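Local coordinates for La protein (Trypanosoma brucei, PDB 1S29) that probably binds RNA, with this N-terminal fragment forming the La motif, a winged helix domain that contacts RNA through a conserved aromatic patch, at residues K54-N57 with S58-D62; K34-M37 with A38-A41; E65-E68 with A69-S73; M4-S7 with S8-Q12. One frame throughout, in Å; residues are numbered along the deposited sequence.

Interaction 1 (K54-N57 with S58-D62)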
loop_
_atom_site.group_PDB
_atom_site.type_symbol
_atom_site.label_atom_id
_atom_site.label_comp_id
_atom_site.label_asym_id
_atom_site.label_seq_id
_atom_site.Cartn_x
_atom_site.Cartn_y
_atom_site.Cartn_z
ATOM N N LYS A 54 -2.128 -4.721 9.767
ATOM C CA LYS A 54 -2.991 -5.895 9.877
ATOM C C LYS A 54 -3.687 -6.394 8.617
ATOM O O LYS A 54 -3.654 -7.592 8.324
ATOM C CB LYS A 54 -4.069 -5.656 10.940
ATOM C CG LYS A 54 -5.065 -6.807 11.045
ATOM C CD LYS A 54 -6.337 -6.421 11.784
ATOM C CE LYS A 54 -7.319 -7.586 11.769
ATOM N NZ LYS A 54 -8.625 -7.269 12.398
ATOM N N ARG A 55 -4.331 -5.491 7.888
ATOM C CA ARG A 55 -5.062 -5.898 6.693
ATOM C C ARG A 55 -4.162 -6.366 5.558
ATOM O O ARG A 55 -4.617 -7.031 4.626
ATOM C CB ARG A 55 -5.986 -4.767 6.233
ATOM C CG ARG A 55 -7.012 -4.386 7.294
ATOM C CD ARG A 55 -8.066 -3.455 6.753
ATOM N NE ARG A 55 -9.078 -3.149 7.759
ATOM C CZ ARG A 55 -10.277 -2.651 7.482
ATOM N NH1 ARG A 55 -10.619 -2.406 6.222
ATOM N NH2 ARG A 55 -11.137 -2.406 8.464
ATOM N N VAL A 56 -2.881 -6.023 5.632
ATOM C CA VAL A 56 -1.937 -6.459 4.610
ATOM C C VAL A 56 -1.248 -7.735 5.091
ATOM O O VAL A 56 -1.124 -8.709 4.345
ATOM C CB VAL A 56 -0.872 -5.379 4.339
ATOM C CG1 VAL A 56 0.226 -5.938 3.444
ATOM C CG2 VAL A 56 -1.522 -4.173 3.674
ATOM N N ASN A 57 -0.817 -7.709 6.349
ATOM C CA ASN A 57 -0.127 -8.819 7.006
ATOM C C ASN A 57 -0.916 -10.124 7.001
ATOM O O ASN A 57 -0.339 -11.207 6.996
ATOM C CB ASN A 57 0.195 -8.423 8.453
ATOM C CG ASN A 57 0.314 -9.614 9.371
ATOM O OD1 ASN A 57 1.243 -10.412 9.255
ATOM N ND2 ASN A 57 -0.632 -9.746 10.294
ATOM N N SER A 58 -2.239 -10.030 7.019
ATOM C CA SER A 58 -3.041 -11.240 7.016
ATOM C C SER A 58 -3.077 -11.895 5.637
ATOM O O SER A 58 -3.403 -13.073 5.513
ATOM C CB SER A 58 -4.459 -10.926 7.477
ATOM O OG SER A 58 -5.015 -9.893 6.692
ATOM N N VAL A 59 -2.722 -11.125 4.610
ATOM C CA VAL A 59 -2.740 -11.599 3.228
ATOM C C VAL A 59 -1.376 -11.998 2.658
ATOM O O VAL A 59 -1.272 -12.972 1.908
ATOM C CB VAL A 59 -3.350 -10.514 2.301
ATOM C CG1 VAL A 59 -3.226 -10.936 0.841
ATOM C CG2 VAL A 59 -4.804 -10.272 2.674
ATOM N N THR A 60 -0.335 -11.255 3.014
ATOM C CA THR A 60 0.993 -11.542 2.487
ATOM C C THR A 60 2.102 -11.024 3.398
ATOM O O THR A 60 1.871 -10.185 4.259
ATOM C CB THR A 60 1.154 -10.890 1.098
ATOM O OG1 THR A 60 2.475 -11.128 0.594
ATOM C CG2 THR A 60 0.917 -9.383 1.199
ATOM N N THR A 61 3.309 -11.541 3.199
ATOM C CA THR A 61 4.460 -11.105 3.980
ATOM C C THR A 61 5.591 -10.816 2.996
ATOM O O THR A 61 6.752 -10.698 3.384
ATOM C CB THR A 61 4.923 -12.195 4.986
ATOM O OG1 THR A 61 5.284 -13.386 4.279
ATOM C CG2 THR A 61 3.811 -12.514 5.970
ATOM N N ASP A 62 5.227 -10.687 1.720
ATOM C CA ASP A 62 6.182 -10.442 0.640
ATOM C C ASP A 62 5.906 -9.147 -0.127
ATOM O O ASP A 62 4.867 -9.005 -0.774
ATOM C CB ASP A 62 6.155 -11.630 -0.329
ATOM C CG ASP A 62 7.150 -11.491 -1.468
ATOM O OD1 ASP A 62 7.900 -10.489 -1.509
ATOM O OD2 ASP A 62 7.178 -12.400 -2.324
#

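Interaction 2 (K34-M37 with A38-A41)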
loop_
_atom_site.group_PDB
_atom_site.type_symbol
_atom_site.label_atom_id
_atom_site.label_comp_id
_atom_site.label_asym_id
_atom_site.label_seq_id
_atom_site.Cartn_x
_atom_site.Cartn_y
_atom_site.Cartn_z
ATOM N N LYS A 34 0.587 9.261 8.343
ATOM C CA LYS A 34 0.905 10.614 7.890
ATOM C C LYS A 34 2.353 10.943 8.223
ATOM O O LYS A 34 3.010 11.698 7.498
ATOM C CB LYS A 34 -0.016 11.642 8.545
ATOM C CG LYS A 34 -1.369 11.736 7.878
ATOM C CD LYS A 34 -2.202 12.870 8.448
ATOM C CE LYS A 34 -2.623 12.599 9.884
ATOM N NZ LYS A 34 -3.468 13.725 10.401
ATOM N N GLY A 35 2.849 10.378 9.319
ATOM C CA GLY A 35 4.225 10.623 9.707
ATOM C C GLY A 35 5.189 10.048 8.685
ATOM O O GLY A 35 6.205 10.664 8.358
ATOM N N LYS A 36 4.882 8.857 8.189
ATOM C CA LYS A 36 5.740 8.217 7.196
ATOM C C LYS A 36 5.692 9.011 5.893
ATOM O O LYS A 36 6.718 9.241 5.236
ATOM C CB LYS A 36 5.269 6.786 6.934
ATOM C CG LYS A 36 5.505 5.830 8.087
ATOM C CD LYS A 36 6.991 5.612 8.336
ATOM C CE LYS A 36 7.220 4.637 9.488
ATOM N NZ LYS A 36 8.664 4.513 9.843
HETATM N N MSE A 37 4.487 9.420 5.518
HETATM C CA MSE A 37 4.303 10.185 4.294
HETATM C C MSE A 37 5.052 11.509 4.328
HETATM O O MSE A 37 5.490 12.003 3.282
HETATM C CB MSE A 37 2.814 10.448 4.054
HETATM C CG MSE A 37 2.016 9.217 3.661
HETATM SE SE MSE A 37 0.108 9.534 3.817
HETATM C CE MSE A 37 -0.146 10.758 2.348
ATOM N N ALA A 38 5.200 12.086 5.517
ATOM C CA ALA A 38 5.883 13.365 5.667
ATOM C C ALA A 38 7.404 13.252 5.681
ATOM O O ALA A 38 8.103 14.270 5.765
ATOM C CB ALA A 38 5.408 14.066 6.942
ATOM N N GLU A 39 7.919 12.028 5.613
ATOM C CA GLU A 39 9.368 11.827 5.616
ATOM C C GLU A 39 9.991 12.285 4.306
ATOM O O GLU A 39 11.195 12.527 4.239
ATOM C CB GLU A 39 9.715 10.359 5.869
ATOM C CG GLU A 39 9.200 9.828 7.189
ATOM C CD GLU A 39 9.706 8.436 7.483
ATOM O OE1 GLU A 39 9.726 7.605 6.553
ATOM O OE2 GLU A 39 10.077 8.176 8.641
ATOM N N ASN A 40 9.177 12.378 3.260
ATOM C CA ASN A 40 9.653 12.851 1.967
ATOM C C ASN A 40 8.543 13.686 1.323
ATOM O O ASN A 40 7.362 13.533 1.650
ATOM C CB ASN A 40 10.060 11.671 1.078
ATOM C CG ASN A 40 8.908 10.752 0.769
ATOM O OD1 ASN A 40 8.084 11.043 -0.094
ATOM N ND2 ASN A 40 8.835 9.632 1.486
ATOM N N ALA A 41 8.934 14.575 0.417
ATOM C CA ALA A 41 7.999 15.483 -0.242
ATOM C C ALA A 41 7.033 14.849 -1.219
ATOM O O ALA A 41 6.117 15.514 -1.693
ATOM C CB ALA A 41 8.778 16.587 -0.954
#

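Interaction 3 (E65-E68 with A69-S73)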
loop_
_atom_site.group_PDB
_atom_site.type_symbol
_atom_site.label_atom_id
_atom_site.label_comp_id
_atom_site.label_asym_id
_atom_site.label_seq_id
_atom_site.Cartn_x
_atom_site.Cartn_y
_atom_site.Cartn_z
ATOM N N GLU A 65 4.650 -9.359 -3.725
ATOM C CA GLU A 65 3.250 -9.659 -3.996
ATOM C C GLU A 65 2.445 -8.370 -3.826
ATOM O O GLU A 65 1.452 -8.142 -4.520
ATOM C CB GLU A 65 2.738 -10.744 -3.041
ATOM C CG GLU A 65 3.461 -12.080 -3.184
ATOM C CD GLU A 65 2.814 -13.195 -2.377
ATOM O OE1 GLU A 65 2.436 -12.941 -1.217
ATOM O OE2 GLU A 65 2.700 -14.324 -2.901
ATOM N N VAL A 66 2.887 -7.516 -2.910
ATOM C CA VAL A 66 2.200 -6.254 -2.687
ATOM C C VAL A 66 2.341 -5.378 -3.931
ATOM O O VAL A 66 1.419 -4.663 -4.290
ATOM C CB VAL A 66 2.765 -5.512 -1.453
ATOM C CG1 VAL A 66 2.042 -4.188 -1.258
ATOM C CG2 VAL A 66 2.594 -6.375 -0.216
ATOM N N VAL A 67 3.489 -5.454 -4.599
ATOM C CA VAL A 67 3.701 -4.662 -5.810
ATOM C C VAL A 67 2.691 -5.069 -6.887
ATOM O O VAL A 67 2.068 -4.214 -7.528
ATOM C CB VAL A 67 5.137 -4.855 -6.374
ATOM C CG1 VAL A 67 5.262 -4.185 -7.730
ATOM C CG2 VAL A 67 6.154 -4.270 -5.421
ATOM N N GLU A 68 2.517 -6.375 -7.076
ATOM C CA GLU A 68 1.582 -6.875 -8.082
ATOM C C GLU A 68 0.141 -6.511 -7.739
ATOM O O GLU A 68 -0.661 -6.180 -8.616
ATOM C CB GLU A 68 1.715 -8.393 -8.208
ATOM C CG GLU A 68 3.112 -8.834 -8.575
ATOM C CD GLU A 68 3.633 -8.122 -9.808
ATOM O OE1 GLU A 68 4.744 -7.553 -9.734
ATOM O OE2 GLU A 68 2.934 -8.132 -10.846
ATOM N N ALA A 69 -0.183 -6.574 -6.457
ATOM C CA ALA A 69 -1.525 -6.247 -6.008
ATOM C C ALA A 69 -1.846 -4.769 -6.199
ATOM O O ALA A 69 -2.965 -4.406 -6.557
ATOM C CB ALA A 69 -1.679 -6.620 -4.534
ATOM N N ILE A 70 -0.854 -3.918 -5.962
ATOM C CA ILE A 70 -1.037 -2.478 -6.064
ATOM C C ILE A 70 -1.026 -1.881 -7.465
ATOM O O ILE A 70 -1.802 -0.977 -7.750
ATOM C CB ILE A 70 0.084 -1.714 -5.333
ATOM C CG1 ILE A 70 0.100 -2.084 -3.848
ATOM C CG2 ILE A 70 -0.088 -0.214 -5.515
ATOM C CD1 ILE A 70 1.311 -1.567 -3.104
ATOM N N ARG A 71 -0.163 -2.390 -8.336
ATOM C CA ARG A 71 -0.023 -1.832 -9.680
ATOM C C ARG A 71 -1.280 -1.352 -10.413
ATOM O O ARG A 71 -1.307 -0.235 -10.921
ATOM C CB ARG A 71 0.755 -2.793 -10.594
ATOM C CG ARG A 71 1.147 -2.123 -11.914
ATOM C CD ARG A 71 1.926 -3.027 -12.862
ATOM N NE ARG A 71 3.225 -3.438 -12.333
ATOM C CZ ARG A 71 3.446 -4.595 -11.720
ATOM N NH1 ARG A 71 2.454 -5.460 -11.557
ATOM N NH2 ARG A 71 4.662 -4.896 -11.279
ATOM N N PRO A 72 -2.334 -2.181 -10.484
ATOM C CA PRO A 72 -3.572 -1.795 -11.177
ATOM C C PRO A 72 -4.303 -0.566 -10.643
ATOM O O PRO A 72 -5.132 0.019 -11.340
ATOM C CB PRO A 72 -4.444 -3.044 -11.045
ATOM C CG PRO A 72 -3.445 -4.151 -10.939
ATOM C CD PRO A 72 -2.423 -3.570 -10.006
ATOM N N SER A 73 -4.004 -0.182 -9.408
ATOM C CA SER A 73 -4.677 0.945 -8.778
ATOM C C SER A 73 -4.535 2.278 -9.500
ATOM O O SER A 73 -3.489 2.585 -10.069
ATOM C CB SER A 73 -4.190 1.107 -7.339
ATOM O OG SER A 73 -4.882 2.165 -6.710
#

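Interaction 4 (M4-S7 with S8-Q12)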
loop_
_atom_site.group_PDB
_atom_site.type_symbol
_atom_site.label_atom_id
_atom_site.label_comp_id
_atom_site.label_asym_id
_atom_site.label_seq_id
_atom_site.Cartn_x
_atom_site.Cartn_y
_atom_site.Cartn_z
HETATM N N MSE A 4 1.554 -21.373 -2.358
HETATM C CA MSE A 4 0.564 -21.047 -3.379
HETATM C C MSE A 4 0.597 -19.584 -3.787
HETATM O O MSE A 4 0.942 -18.713 -2.995
HETATM C CB MSE A 4 -0.830 -21.398 -2.883
HETATM C CG MSE A 4 -0.920 -22.814 -2.375
HETATM SE SE MSE A 4 -2.742 -23.384 -2.240
HETATM C CE MSE A 4 -2.440 -25.295 -2.225
ATOM N N PRO A 5 0.212 -19.291 -5.035
ATOM C CA PRO A 5 0.219 -17.904 -5.503
ATOM C C PRO A 5 -0.949 -17.057 -5.013
ATOM O O PRO A 5 -1.942 -17.573 -4.506
ATOM C CB PRO A 5 0.207 -18.063 -7.019
ATOM C CG PRO A 5 -0.642 -19.276 -7.207
ATOM C CD PRO A 5 -0.132 -20.217 -6.131
ATOM N N LEU A 6 -0.807 -15.745 -5.168
ATOM C CA LEU A 6 -1.854 -14.814 -4.798
ATOM C C LEU A 6 -2.616 -14.621 -6.100
ATOM O O LEU A 6 -2.086 -14.064 -7.068
ATOM C CB LEU A 6 -1.253 -13.490 -4.332
ATOM C CG LEU A 6 -2.213 -12.544 -3.612
ATOM C CD1 LEU A 6 -2.705 -13.211 -2.335
ATOM C CD2 LEU A 6 -1.503 -11.239 -3.278
ATOM N N SER A 7 -3.847 -15.116 -6.122
ATOM C CA SER A 7 -4.714 -15.056 -7.294
ATOM C C SER A 7 -5.098 -13.643 -7.702
ATOM O O SER A 7 -4.884 -12.688 -6.959
ATOM C CB SER A 7 -5.992 -15.837 -7.018
ATOM O OG SER A 7 -6.703 -15.207 -5.959
ATOM N N SER A 8 -5.687 -13.513 -8.888
ATOM C CA SER A 8 -6.099 -12.201 -9.359
ATOM C C SER A 8 -7.143 -11.625 -8.405
ATOM O O SER A 8 -7.107 -10.438 -8.086
ATOM C CB SER A 8 -6.663 -12.282 -10.782
ATOM O OG SER A 8 -7.874 -13.016 -10.825
ATOM N N GLU A 9 -8.063 -12.459 -7.934
ATOM C CA GLU A 9 -9.076 -11.962 -7.016
ATOM C C GLU A 9 -8.473 -11.540 -5.683
ATOM O O GLU A 9 -8.878 -10.522 -5.119
ATOM C CB GLU A 9 -10.175 -13.006 -6.793
ATOM C CG GLU A 9 -11.258 -12.943 -7.854
ATOM C CD GLU A 9 -12.414 -13.881 -7.576
ATOM O OE1 GLU A 9 -13.403 -13.837 -8.341
ATOM O OE2 GLU A 9 -12.331 -14.659 -6.597
ATOM N N ASN A 10 -7.517 -12.313 -5.174
ATOM C CA ASN A 10 -6.884 -11.950 -3.910
ATOM C C ASN A 10 -5.981 -10.734 -4.078
ATOM O O ASN A 10 -5.759 -9.991 -3.123
ATOM C CB ASN A 10 -6.091 -13.121 -3.326
ATOM C CG ASN A 10 -6.980 -14.134 -2.628
ATOM O OD1 ASN A 10 -8.023 -13.782 -2.067
ATOM N ND2 ASN A 10 -6.565 -15.397 -2.643
ATOM N N LYS A 11 -5.453 -10.532 -5.283
ATOM C CA LYS A 11 -4.618 -9.357 -5.534
ATOM C C LYS A 11 -5.520 -8.129 -5.493
ATOM O O LYS A 11 -5.147 -7.083 -4.956
ATOM C CB LYS A 11 -3.955 -9.429 -6.912
ATOM C CG LYS A 11 -2.723 -10.308 -6.991
ATOM C CD LYS A 11 -2.220 -10.381 -8.427
ATOM C CE LYS A 11 -1.017 -11.289 -8.540
ATOM N NZ LYS A 11 -0.673 -11.555 -9.959
ATOM N N GLN A 12 -6.709 -8.259 -6.074
ATOM C CA GLN A 12 -7.654 -7.150 -6.103
ATOM C C GLN A 12 -8.136 -6.838 -4.695
ATOM O O GLN A 12 -8.375 -5.680 -4.352
ATOM C CB GLN A 12 -8.838 -7.483 -7.009
ATOM C CG GLN A 12 -8.458 -7.617 -8.472
ATOM C CD GLN A 12 -9.643 -7.949 -9.353
ATOM O OE1 GLN A 12 -10.632 -7.216 -9.380
ATOM N NE2 GLN A 12 -9.549 -9.057 -10.084
HETATM O O HOH W 1 -4.463 -16.783 -3.796
#

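Interaction 1 (K54-N57 with S58-D62)
With chi1 at 55°, Ser58 holds OG between its own backbone N and carbonyl carbon, which folds the hydroxyl back along the chain onto Lys54. Ser58 OG donates to Lys54 O over 3.1 Å, in the carbonyl plane, while Ser58 N reaches Lys54 O as well, also at 3.1 Å. A small hydroxyl side chain suits this place because it adds a second donor to a carbonyl at the end of the short helix 54-57. A second shared carbonyl is that of Val56: Val59 N donates to Val56 O at 2.9 Å, and Thr60 N to Val56 O at 3.0 Å. In the winged helix fold of the La motif this stretch links helix 54-57 to helix 63-70. Val56 CG1 and Thr60 CG2 lie side by side 4.2 Å apart, both side chains packing on Leu14 of helix 8-21. Turned away from its backbone N (chi1 178°), Thr60 OG1 accepts Asp62 N at 3.0 Å in an ST turn and hydrogen-bonds Glu65. Asp62 OD1 accepts from Lys64 N, capping the following helix, and Arg55 makes a cation-pi contact with Phe20.

Interaction 2 (K34-M37 with A38-A41)
The backbone of helix 31-37 runs out through Ala38 N, which donates to Lys34 O at 3.0 Å and more weakly to Gly35 O, and then through Glu39 N, bonded to Lys36 O at 3.1 Å as the chain enters a type I beta turn from Met37 to Asn40. Glu39 folds back over this helix end. Its CG sits beside its own backbone N (chi1 -60°) and rests on two carbonyls, 3.2 Å from Lys36 O and 3.3 Å from Gly35 O. From there the chain extends alongside Lys36, whose own chain bends at chi2 (-66°) and points the same way. The aliphatic part of Lys36 flanks the acid, CD lying 3.8 Å from Glu39 OE1. Lys36 NZ stays 4.1 Å from Glu39 OE2, beyond a salt bridge, so the two charges probably attract only loosely. In the winged helix domain this bend leads from helix 31-37 toward strand 45-46, the first strand of the small antiparallel sheet. Selenomethionine Met37 turns inward on the buried side, against Val45 and Val27, where a long apolar chain fits. Ala38 suits the exposed bend: its methyl CB passes 3.4 Å from Lys34 O with nothing longer to place. Farther on, Asn40 ND2 donates to Phe44 O, tying the loop to the chain just before the strand.

Interaction 3 (E65-E68 with A69-S73)
Arg71 grips the Glu68 carboxylate end-on in a salt bridge made by two hydrogen bonds, NH1 lying 2.8 Å from Glu68 OE2 and NH2 3.1 Å from Glu68 OE1. Both oxygens sit near the guanidinium plane, yet each is met from above the carboxylate plane, and the two flat groups are turned 44° apart. Bends place the groups: Glu68 folds at chi2 (-53°), and Arg71 at chi3 (-64°). The paired charges suit the outer side of the helix end, and Val67 CG1 flanks the arginine 3.7 Å from its NH2. Beneath them run helical bonds, Arg71 N to Val67 O at 3.0 Å and Ile70 N to Val66 O at 2.9 Å. This is helix 63-70 of the winged helix fold, ending in a type I beta turn from Ile70 to Ser73, where Ser73 N bonds back to Ile70 O. On the inner side Val66 CG1 and Ile70 CD1 come within 3.3 Å, tighter than usual van der Waals contact. Branched apolar side chains suit this buried side: Ile70 also packs on Leu76 and Leu78 of the sheet, and Val66 on Leu51. Small Ala69 lets helix 8-21 come close at Leu14.

Interaction 4 (M4-S7 with S8-Q12)
Pro5 O accepts, at 2.7 Å, from a water that in turn accepts from Asn10 ND2, at 2.8 Å, and from the backbone N of Ser7, joining the lead-in loop to the first turn of the helix. Leu6 lies across that turn of helix 8-21, its CD1 3.5 Å from Asn10 CB and its CD2 4.0 Å from Lys11 CG. Its CG points away from the backbone N (chi1 -166°), which carries the two methyls over the aliphatic parts of these polar residues; a branched apolar residue suits the place because it meets the CB of Asn10 and the CG of Lys11. The carbonyl of Leu6 lies along the extended Lys11 chain, whose CE passes 3.3 Å from Leu6 O. Ser7 follows as the N-cap. With chi1 at 64° its hydroxyl turns toward the helix, and Ser7 OG accepts Asn10 N over 3.1 Å in a fairly straight bond (159°). Serine is well suited here, being short enough to reach a backbone N-H of the first turn. Ser7 O begins the regular helical pattern by accepting Lys11 N at 2.8 Å. In this La motif domain the contact thus fixes the start of the long N-terminal helix. The chemistry implies a helix start held by polar capping, by a bridging water and by the apolar cover of Leu6, with the Ser7 hydroxyl satisfying an N-H that has no preceding turn to bond.

Along the chain the order is interaction 4, interaction 2, interaction 1, interaction 3, all within one winged helix domain. Interactions 1, 3 and 4 cluster, with centres 10 to 13 Å apart, and touch one another: Thr60 packs on Val66, Val59 on Leu6, and Ala69 against the backbone of Lys11. They bring the start of helix 8-21 and the loop before it against helix 63-70 and the loop that follows helix 54-57. Interaction 2 stands apart at the end of helix 31-37, its centre 21 to 29 Å from the others and across the chain's centre from interactions 3 and 4. The four contacts are helix starts, ends and turns of the winged helix domain that mediates RNA binding; three gather where its helices meet and one lies far off.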